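Local atomic coordinates of glutaryl-CoA dehydrogenase (Mycobacterium smegmatis, PDB entry 3SF6), a protein that belongs to the acyl-CoA dehydrogenase family of flavoproteins and binds dihydroflavine-adenine dinucleotide. Residues 20-34 / 311-323. Numbering follows the deposited sequence.
Sequences ADDLIGINAVLSAEE and YGKGFLLALHLGR. With SO4 (sulfate ion), chain S; EDO (1,2-ethanediol), chain O.
Helix 20-24 crosses segment 311-323, part of helix 298-327 in the acyl-CoA dehydrogenase C-terminal domain, at -64°, and the backbones come closest where Ile24 CA lies 6.1 Å from Gly312 CA. Gly25, with positive phi, closes the short helix in a Schellman motif; beyond it Ile26, Val29 and Leu30 follow the surface of 311-323 toward Arg323. At the near end Tyr311 OH donates to Asp21 OD1 at 2.6 Å, ring and carboxylate nearly coplanar. Ile24 CD1 touches both Tyr311 CD2 and, at 3.4 Å, Gly312 CA, where the helix has no side chain. Next along, Ile26 lays CD1 over one face of Phe315, a CH-pi contact 4.0 Å from the ring centroid, while its CG2 branch meets CZ. Val29 CG2 presses tightly on Leu319 CD2. Ile24 O accepts a hydrogen bond from His320 NE2 of the second subunit, and Leu23 O one from Gln334 NE2 of that subunit, so the segment lies at a subunit interface. At the far end Arg323 meets Glu34 end-on, NH1 to OE2 and NH2 to OE1, the two flat groups nearly coplanar. Glu34 OE1 also accepts from Ser31 N, while Ser31 OG accepts from Glu34 N, the capping box that starts helix 32-49. In the guanidinium plane, Arg323 NH2 gives a further bond to a lone pair of Val29 O at 3.0 Å, and a water joins that same oxygen to Arg323 NE.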
ATOM      1  N   ALA A  20     -21.095   7.377   8.559  1.00 13.26           N
ATOM      2  CA  ALA A  20     -19.705   7.592   8.951  1.00 12.98           C
ATOM      3  C   ALA A  20     -19.572   8.700   9.991  1.00 11.85           C
ATOM      4  O   ALA A  20     -18.862   8.547  10.990  1.00 10.64           O
ATOM      5  CB  ALA A  20     -18.825   7.935   7.741  1.00 13.79           C
ATOM      6  N   ASP A  21     -20.240   9.826   9.767  1.00 10.87           N
ATOM      7  CA  ASP A  21     -20.149  10.930  10.748  1.00 11.11           C
ATOM      8  C   ASP A  21     -20.679  10.490  12.127  1.00 11.11           C
ATOM      9  O   ASP A  21     -20.141  10.893  13.142  1.00 12.54           O
ATOM     10  CB  ASP A  21     -20.905  12.195  10.315  1.00 10.43           C
ATOM     11  CG  ASP A  21     -20.179  13.009   9.231  1.00 13.58           C
ATOM     12  OD1 ASP A  21     -19.284  12.496   8.550  1.00 13.00           O
ATOM     13  OD2 ASP A  21     -20.509  14.222   9.074  1.00 15.25           O
ATOM     14  N   ASP A  22     -21.746   9.702  12.144  1.00 11.65           N
ATOM     15  CA  ASP A  22     -22.336   9.231  13.389  1.00 12.73           C
ATOM     16  C   ASP A  22     -21.372   8.287  14.094  1.00 12.25           C
ATOM     17  O   ASP A  22     -21.159   8.401  15.318  1.00 12.12           O
ATOM     18  CB  ASP A  22     -23.651   8.517  13.097  1.00 14.15           C
ATOM     19  CG  ASP A  22     -24.318   8.032  14.351  1.00 21.16           C
ATOM     20  OD1 ASP A  22     -24.879   8.866  15.099  1.00 31.13           O
ATOM     21  OD2 ASP A  22     -24.288   6.832  14.584  1.00 28.23           O
ATOM     22  N   LEU A  23     -20.759   7.385  13.316  1.00 11.66           N
ATOM     23  CA  LEU A  23     -19.822   6.422  13.881  1.00 12.24           C
ATOM     24  C   LEU A  23     -18.597   7.147  14.443  1.00 12.51           C
ATOM     25  O   LEU A  23     -18.136   6.811  15.557  1.00 12.99           O
ATOM     26  CB  LEU A  23     -19.424   5.355  12.843  1.00 11.85           C
ATOM     27  CG  LEU A  23     -18.503   4.253  13.332  1.00 13.29           C
ATOM     28  CD1 LEU A  23     -19.162   3.438  14.389  1.00 11.97           C
ATOM     29  CD2 LEU A  23     -18.104   3.314  12.146  1.00 14.18           C
ATOM     30  N   ILE A  24     -18.097   8.148  13.726  1.00 12.75           N
ATOM     31  CA  ILE A  24     -16.936   8.934  14.186  1.00 13.15           C
ATOM     32  C   ILE A  24     -17.308   9.803  15.383  1.00 14.73           C
ATOM     33  O   ILE A  24     -16.517   9.899  16.349  1.00 17.12           O
ATOM     34  CB  ILE A  24     -16.315   9.732  13.044  1.00 12.79           C
ATOM     35  CG1 ILE A  24     -15.736   8.768  12.011  1.00 14.48           C
ATOM     36  CG2 ILE A  24     -15.202  10.674  13.555  1.00 15.48           C
ATOM     37  CD1 ILE A  24     -15.655   9.359  10.612  1.00 16.96           C
ATOM     38  N   GLY A  25     -18.534  10.327  15.392  1.00 13.54           N
ATOM     39  CA  GLY A  25     -19.055  11.227  16.425  1.00 14.44           C
ATOM     40  C   GLY A  25     -18.617  12.667  16.246  1.00 15.58           C
ATOM     41  O   GLY A  25     -18.035  13.267  17.154  1.00 19.49           O
ATOM     42  N   ILE A  26     -18.874  13.238  15.082  1.00 13.24           N
ATOM     43  CA  ILE A  26     -18.369  14.564  14.748  1.00 13.35           C
ATOM     44  C   ILE A  26     -19.103  15.700  15.425  1.00 12.99           C
ATOM     45  O   ILE A  26     -18.470  16.613  15.950  1.00 13.76           O
ATOM     46  CB  ILE A  26     -18.350  14.727  13.219  1.00 12.98           C
ATOM     47  CG1 ILE A  26     -17.249  13.800  12.683  1.00 13.92           C
ATOM     48  CG2 ILE A  26     -18.186  16.225  12.840  1.00 15.34           C
ATOM     49  CD1 ILE A  26     -17.106  13.768  11.160  1.00 15.90           C
ATOM     50  N   ASN A  27     -20.442  15.667  15.458  1.00 12.38           N
ATOM     51  CA  ASN A  27     -21.176  16.806  16.015  1.00 13.64           C
ATOM     52  C   ASN A  27     -20.817  17.122  17.445  1.00 13.30           C
ATOM     53  O   ASN A  27     -20.810  18.280  17.843  1.00 13.32           O
ATOM     54  CB  ASN A  27     -22.692  16.577  15.899  1.00 14.07           C
ATOM     55  CG  ASN A  27     -23.206  16.827  14.526  1.00 15.76           C
ATOM     56  OD1 ASN A  27     -22.581  17.523  13.714  1.00 16.79           O
ATOM     57  ND2 ASN A  27     -24.413  16.308  14.247  1.00 19.00           N
ATOM     58  N   ALA A  28     -20.476  16.090  18.219  1.00 12.99           N
ATOM     59  CA  ALA A  28     -20.171  16.266  19.613  1.00 14.32           C
ATOM     60  C   ALA A  28     -18.853  16.995  19.874  1.00 13.14           C
ATOM     61  O   ALA A  28     -18.647  17.522  20.977  1.00 14.13           O
ATOM     62  CB  ALA A  28     -20.216  14.883  20.366  1.00 15.28           C
ATOM     63  N   VAL A  29     -17.966  17.072  18.881  1.00 11.76           N
ATOM     64  CA  VAL A  29     -16.743  17.856  19.046  1.00 11.35           C
ATOM     65  C   VAL A  29     -16.725  19.232  18.368  1.00  9.10           C
ATOM     66  O   VAL A  29     -15.675  19.890  18.317  1.00  9.40           O
ATOM     67  CB  VAL A  29     -15.503  17.056  18.663  1.00 11.53           C
ATOM     68  CG1 VAL A  29     -15.312  15.858  19.715  1.00 13.83           C
ATOM     69  CG2 VAL A  29     -15.587  16.626  17.231  1.00 13.02           C
ATOM     70  N   LEU A  30     -17.900  19.656  17.900  1.00  8.45           N
ATOM     71  CA  LEU A  30     -18.134  20.987  17.337  1.00  8.44           C
ATOM     72  C   LEU A  30     -19.064  21.774  18.237  1.00  8.28           C
ATOM     73  O   LEU A  30     -19.791  21.193  19.069  1.00  9.31           O
ATOM     74  CB  LEU A  30     -18.757  20.877  15.953  1.00  8.11           C
ATOM     75  CG  LEU A  30     -17.959  20.044  14.937  1.00  7.98           C
ATOM     76  CD1 LEU A  30     -18.754  19.963  13.634  1.00  8.85           C
ATOM     77  CD2 LEU A  30     -16.577  20.628  14.688  1.00  7.80           C
ATOM     78  N   SER A  31     -19.017  23.094  18.105  1.00  7.90           N
ATOM     79  CA  SER A  31     -19.947  23.970  18.799  1.00  7.91           C
ATOM     80  C   SER A  31     -21.222  24.150  17.985  1.00  8.19           C
ATOM     81  O   SER A  31     -21.243  23.898  16.767  1.00  7.99           O
ATOM     82  CB  SER A  31     -19.305  25.317  19.046  1.00  8.98           C
ATOM     83  OG  SER A  31     -19.151  26.030  17.853  1.00  8.29           O
ATOM     84  N   ALA A  32     -22.254  24.671  18.646  1.00  8.17           N
ATOM     85  CA  ALA A  32     -23.521  24.981  17.961  1.00  8.83           C
ATOM     86  C   ALA A  32     -23.288  26.042  16.870  1.00  8.43           C
ATOM     87  O   ALA A  32     -23.876  25.948  15.786  1.00  9.07           O
ATOM     88  CB  ALA A  32     -24.571  25.454  18.984  1.00  8.36           C
ATOM     89  N   GLU A  33     -22.417  27.027  17.135  1.00  9.15           N
ATOM     90  CA  GLU A  33     -22.083  28.056  16.147  1.00  9.28           C
ATOM     91  C   GLU A  33     -21.427  27.460  14.918  1.00  8.96           C
ATOM     92  O   GLU A  33     -21.679  27.872  13.789  1.00  9.18           O
ATOM     93  CB  GLU A  33     -21.152  29.113  16.765  1.00 10.02           C
ATOM     94  CG  GLU A  33     -21.820  29.980  17.827  1.00 13.53           C
ATOM     95  CD  GLU A  33     -21.897  29.387  19.236  1.00 16.40           C
ATOM     96  OE1 GLU A  33     -21.462  28.230  19.522  1.00 15.19           O
ATOM     97  OE2 GLU A  33     -22.410  30.151  20.118  1.00 17.80           O
ATOM     98  N   GLU A  34     -20.500  26.543  15.140  1.00  7.98           N
ATOM     99  CA  GLU A  34     -19.809  25.842  14.068  1.00  7.10           C
ATOM    100  C   GLU A  34     -20.760  24.960  13.246  1.00  7.11           C
ATOM    101  O   GLU A  34     -20.733  24.986  12.029  1.00  7.19           O
ATOM    102  CB  GLU A  34     -18.688  24.997  14.639  1.00  6.44           C
ATOM    103  CG  GLU A  34     -17.528  25.814  15.193  1.00  7.66           C
ATOM    104  CD  GLU A  34     -16.607  25.079  16.138  1.00  8.09           C
ATOM    105  OE1 GLU A  34     -16.811  23.873  16.464  1.00  7.59           O
ATOM    106  OE2 GLU A  34     -15.647  25.752  16.591  1.00 10.17           O
ATOM    107  N   TYR A 311     -11.222   8.731   6.413  1.00  4.81           N
ATOM    108  CA  TYR A 311     -12.055   9.932   6.539  1.00  5.05           C
ATOM    109  C   TYR A 311     -12.065  10.454   7.964  1.00  4.79           C
ATOM    110  O   TYR A 311     -11.845  11.657   8.226  1.00  4.11           O
ATOM    111  CB  TYR A 311     -13.473   9.633   6.026  1.00  4.93           C
ATOM    112  CG  TYR A 311     -14.476  10.691   6.370  1.00  5.49           C
ATOM    113  CD1 TYR A 311     -14.381  11.954   5.798  1.00  5.17           C
ATOM    114  CD2 TYR A 311     -15.547  10.410   7.194  1.00  5.01           C
ATOM    115  CE1 TYR A 311     -15.323  12.954   6.119  1.00  5.92           C
ATOM    116  CE2 TYR A 311     -16.468  11.403   7.526  1.00  5.61           C
ATOM    117  CZ  TYR A 311     -16.357  12.646   6.970  1.00  5.46           C
ATOM    118  OH  TYR A 311     -17.320  13.600   7.252  1.00  7.45           O
ATOM    119  N   GLY A 312     -12.304   9.555   8.916  1.00  4.85           N
ATOM    120  CA  GLY A 312     -12.345   9.999  10.313  1.00  4.67           C
ATOM    121  C   GLY A 312     -11.014  10.498  10.859  1.00  4.67           C
ATOM    122  O   GLY A 312     -10.969  11.530  11.524  1.00  5.16           O
ATOM    123  N   LYS A 313      -9.913   9.787  10.603  1.00  4.50           N
ATOM    124  CA  LYS A 313      -8.583  10.253  11.001  1.00  4.95           C
ATOM    125  C   LYS A 313      -8.292  11.596  10.360  1.00  4.68           C
ATOM    126  O   LYS A 313      -7.694  12.483  10.990  1.00  4.73           O
ATOM    127  CB  LYS A 313      -7.526   9.225  10.566  1.00  4.80           C
ATOM    128  CG  LYS A 313      -7.597   7.886  11.313  1.00  6.14           C
ATOM    129  CD  LYS A 313      -6.963   6.693  10.539  1.00 12.41           C
ATOM    130  CE  LYS A 313      -5.612   6.860  10.250  1.00 14.08           C
ATOM    131  NZ  LYS A 313      -4.957   5.721   9.442  1.00  5.51           N
ATOM    132  N   GLY A 314      -8.660  11.747   9.086  1.00  4.58           N
ATOM    133  CA  GLY A 314      -8.438  13.002   8.380  1.00  4.95           C
ATOM    134  C   GLY A 314      -9.222  14.158   8.951  1.00  4.61           C
ATOM    135  O   GLY A 314      -8.704  15.273   9.107  1.00  4.43           O
ATOM    136  N   PHE A 315     -10.480  13.896   9.323  1.00  4.71           N
ATOM    137  CA  PHE A 315     -11.305  14.898   9.979  1.00  4.82           C
ATOM    138  C   PHE A 315     -10.730  15.285  11.351  1.00  5.08           C
ATOM    139  O   PHE A 315     -10.653  16.465  11.683  1.00  4.81           O
ATOM    140  CB  PHE A 315     -12.767  14.447  10.109  1.00  5.48           C
ATOM    141  CG  PHE A 315     -13.620  15.506  10.717  1.00  7.40           C
ATOM    142  CD1 PHE A 315     -14.085  16.522   9.921  1.00  9.19           C
ATOM    143  CD2 PHE A 315     -13.818  15.580  12.068  1.00  9.43           C
ATOM    144  CE1 PHE A 315     -14.802  17.573  10.464  1.00 10.89           C
ATOM    145  CE2 PHE A 315     -14.505  16.660  12.615  1.00 10.20           C
ATOM    146  CZ  PHE A 315     -14.980  17.635  11.808  1.00 10.03           C
ATOM    147  N   LEU A 316     -10.339  14.298  12.169  1.00  4.45           N
ATOM    148  CA  LEU A 316      -9.776  14.610  13.491  1.00  4.72           C
ATOM    149  C   LEU A 316      -8.475  15.431  13.324  1.00  5.25           C
ATOM    150  O   LEU A 316      -8.213  16.355  14.131  1.00  5.83           O
ATOM    151  CB  LEU A 316      -9.547  13.343  14.314  1.00  5.47           C
ATOM    152  CG  LEU A 316     -10.848  12.604  14.681  1.00  5.14           C
ATOM    153  CD1 LEU A 316     -10.479  11.280  15.366  1.00  6.26           C
ATOM    154  CD2 LEU A 316     -11.715  13.429  15.612  1.00  5.60           C
ATOM    155  N   LEU A 317      -7.676  15.104  12.310  1.00  5.50           N
ATOM    156  CA  LEU A 317      -6.455  15.900  12.025  1.00  4.95           C
ATOM    157  C   LEU A 317      -6.807  17.309  11.633  1.00  4.60           C
ATOM    158  O   LEU A 317      -6.216  18.272  12.139  1.00  4.84           O
ATOM    159  CB  LEU A 317      -5.663  15.240  10.912  1.00  4.98           C
ATOM    160  CG  LEU A 317      -4.370  15.907  10.489  1.00  5.63           C
ATOM    161  CD1 LEU A 317      -3.350  16.054  11.638  1.00  8.64           C
ATOM    162  CD2 LEU A 317      -3.699  15.088   9.351  1.00  6.93           C
ATOM    163  N   ALA A 318      -7.748  17.454  10.714  1.00  4.48           N
ATOM    164  CA  ALA A 318      -8.201  18.796  10.299  1.00  4.84           C
ATOM    165  C   ALA A 318      -8.719  19.632  11.487  1.00  5.16           C
ATOM    166  O   ALA A 318      -8.341  20.787  11.667  1.00  5.20           O
ATOM    167  CB  ALA A 318      -9.330  18.665   9.221  1.00  4.86           C
ATOM    168  N   LEU A 319      -9.575  19.022  12.289  1.00  4.80           N
ATOM    169  CA  LEU A 319     -10.134  19.720  13.453  1.00  5.79           C
ATOM    170  C   LEU A 319      -9.025  20.146  14.435  1.00  5.61           C
ATOM    171  O   LEU A 319      -9.030  21.269  14.958  1.00  6.62           O
ATOM    172  CB  LEU A 319     -11.152  18.834  14.156  1.00  7.00           C
ATOM    173  CG  LEU A 319     -11.918  19.512  15.294  1.00  8.94           C
ATOM    174  CD1 LEU A 319     -12.625  20.803  14.858  1.00 12.06           C
ATOM    175  CD2 LEU A 319     -12.958  18.464  15.868  1.00 14.12           C
ATOM    176  N   HIS A 320      -8.101  19.254  14.704  1.00  5.77           N
ATOM    177  CA  HIS A 320      -6.960  19.553  15.560  1.00  5.72           C
ATOM    178  C   HIS A 320      -6.172  20.759  15.041  1.00  5.19           C
ATOM    179  O   HIS A 320      -5.853  21.684  15.775  1.00  6.40           O
ATOM    180  CB  HIS A 320      -6.051  18.304  15.647  1.00  5.90           C
ATOM    181  CG  HIS A 320      -4.833  18.505  16.471  1.00  8.71           C
ATOM    182  ND1 HIS A 320      -4.910  18.663  17.835  1.00 13.44           N
ATOM    183  CD2 HIS A 320      -3.518  18.504  16.159  1.00  8.59           C
ATOM    184  CE1 HIS A 320      -3.677  18.792  18.323  1.00 14.88           C
ATOM    185  NE2 HIS A 320      -2.818  18.699  17.328  1.00 11.38           N
ATOM    186  N   LEU A 321      -5.910  20.757  13.741  1.00  6.16           N
ATOM    187  CA  LEU A 321      -5.168  21.863  13.135  1.00  5.63           C
ATOM    188  C   LEU A 321      -5.974  23.163  13.214  1.00  5.26           C
ATOM    189  O   LEU A 321      -5.417  24.235  13.463  1.00  6.81           O
ATOM    190  CB  LEU A 321      -4.783  21.551  11.688  1.00  6.23           C
ATOM    191  CG  LEU A 321      -3.807  20.397  11.470  1.00  7.38           C
ATOM    192  CD1 LEU A 321      -3.813  19.959   9.958  1.00  7.91           C
ATOM    193  CD2 LEU A 321      -2.360  20.705  12.012  1.00 11.13           C
ATOM    194  N   GLY A 322      -7.279  23.083  12.972  1.00  5.36           N
ATOM    195  CA  GLY A 322      -8.122  24.255  13.101  1.00  5.00           C
ATOM    196  C   GLY A 322      -8.180  24.803  14.510  1.00  5.62           C
ATOM    197  O   GLY A 322      -8.134  26.018  14.717  1.00  6.68           O
ATOM    198  N   ARG A 323      -8.286  23.911  15.495  1.00  5.83           N
ATOM    199  CA  ARG A 323      -8.255  24.363  16.892  1.00  6.50           C
ATOM    200  C   ARG A 323      -6.915  25.044  17.196  1.00  7.13           C
ATOM    201  O   ARG A 323      -6.893  26.046  17.896  1.00  7.13           O
ATOM    202  CB  ARG A 323      -8.527  23.224  17.864  1.00  7.45           C
ATOM    203  CG  ARG A 323      -9.948  22.604  17.678  1.00  8.66           C
ATOM    204  CD  ARG A 323     -10.957  23.247  18.534  1.00 11.45           C
ATOM    205  NE  ARG A 323     -12.301  22.665  18.341  1.00 10.45           N
ATOM    206  CZ  ARG A 323     -13.365  23.302  17.839  1.00  9.83           C
ATOM    207  NH1 ARG A 323     -13.325  24.571  17.512  1.00  8.42           N
ATOM    208  NH2 ARG A 323     -14.519  22.635  17.702  1.00  9.56           N
TER
HETATM  209  S   SO4 S 417     -22.503  23.469  22.109  1.00 28.98           S
HETATM  210  O1  SO4 S 417     -21.879  23.119  23.395  1.00 30.89           O
HETATM  211  O2  SO4 S 417     -22.021  24.736  21.532  1.00 22.77           O
HETATM  212  O3  SO4 S 417     -23.843  23.889  22.626  1.00 34.18           O
HETATM  213  O4  SO4 S 417     -22.613  22.244  21.227  1.00 23.62           O
HETATM  214  C1  EDO O 413     -18.169  16.623   8.259  1.00 17.25           C
HETATM  215  O1  EDO O 413     -19.338  16.029   7.786  1.00 12.37           O
HETATM  216  C2  EDO O 413     -18.526  17.557   9.441  1.00 17.65           C
HETATM  217  O2  EDO O 413     -19.300  18.679   9.014  1.00 18.53           O
HETATM  218  O   HOH W   1     -13.055  20.007  19.161  1.00 18.13           O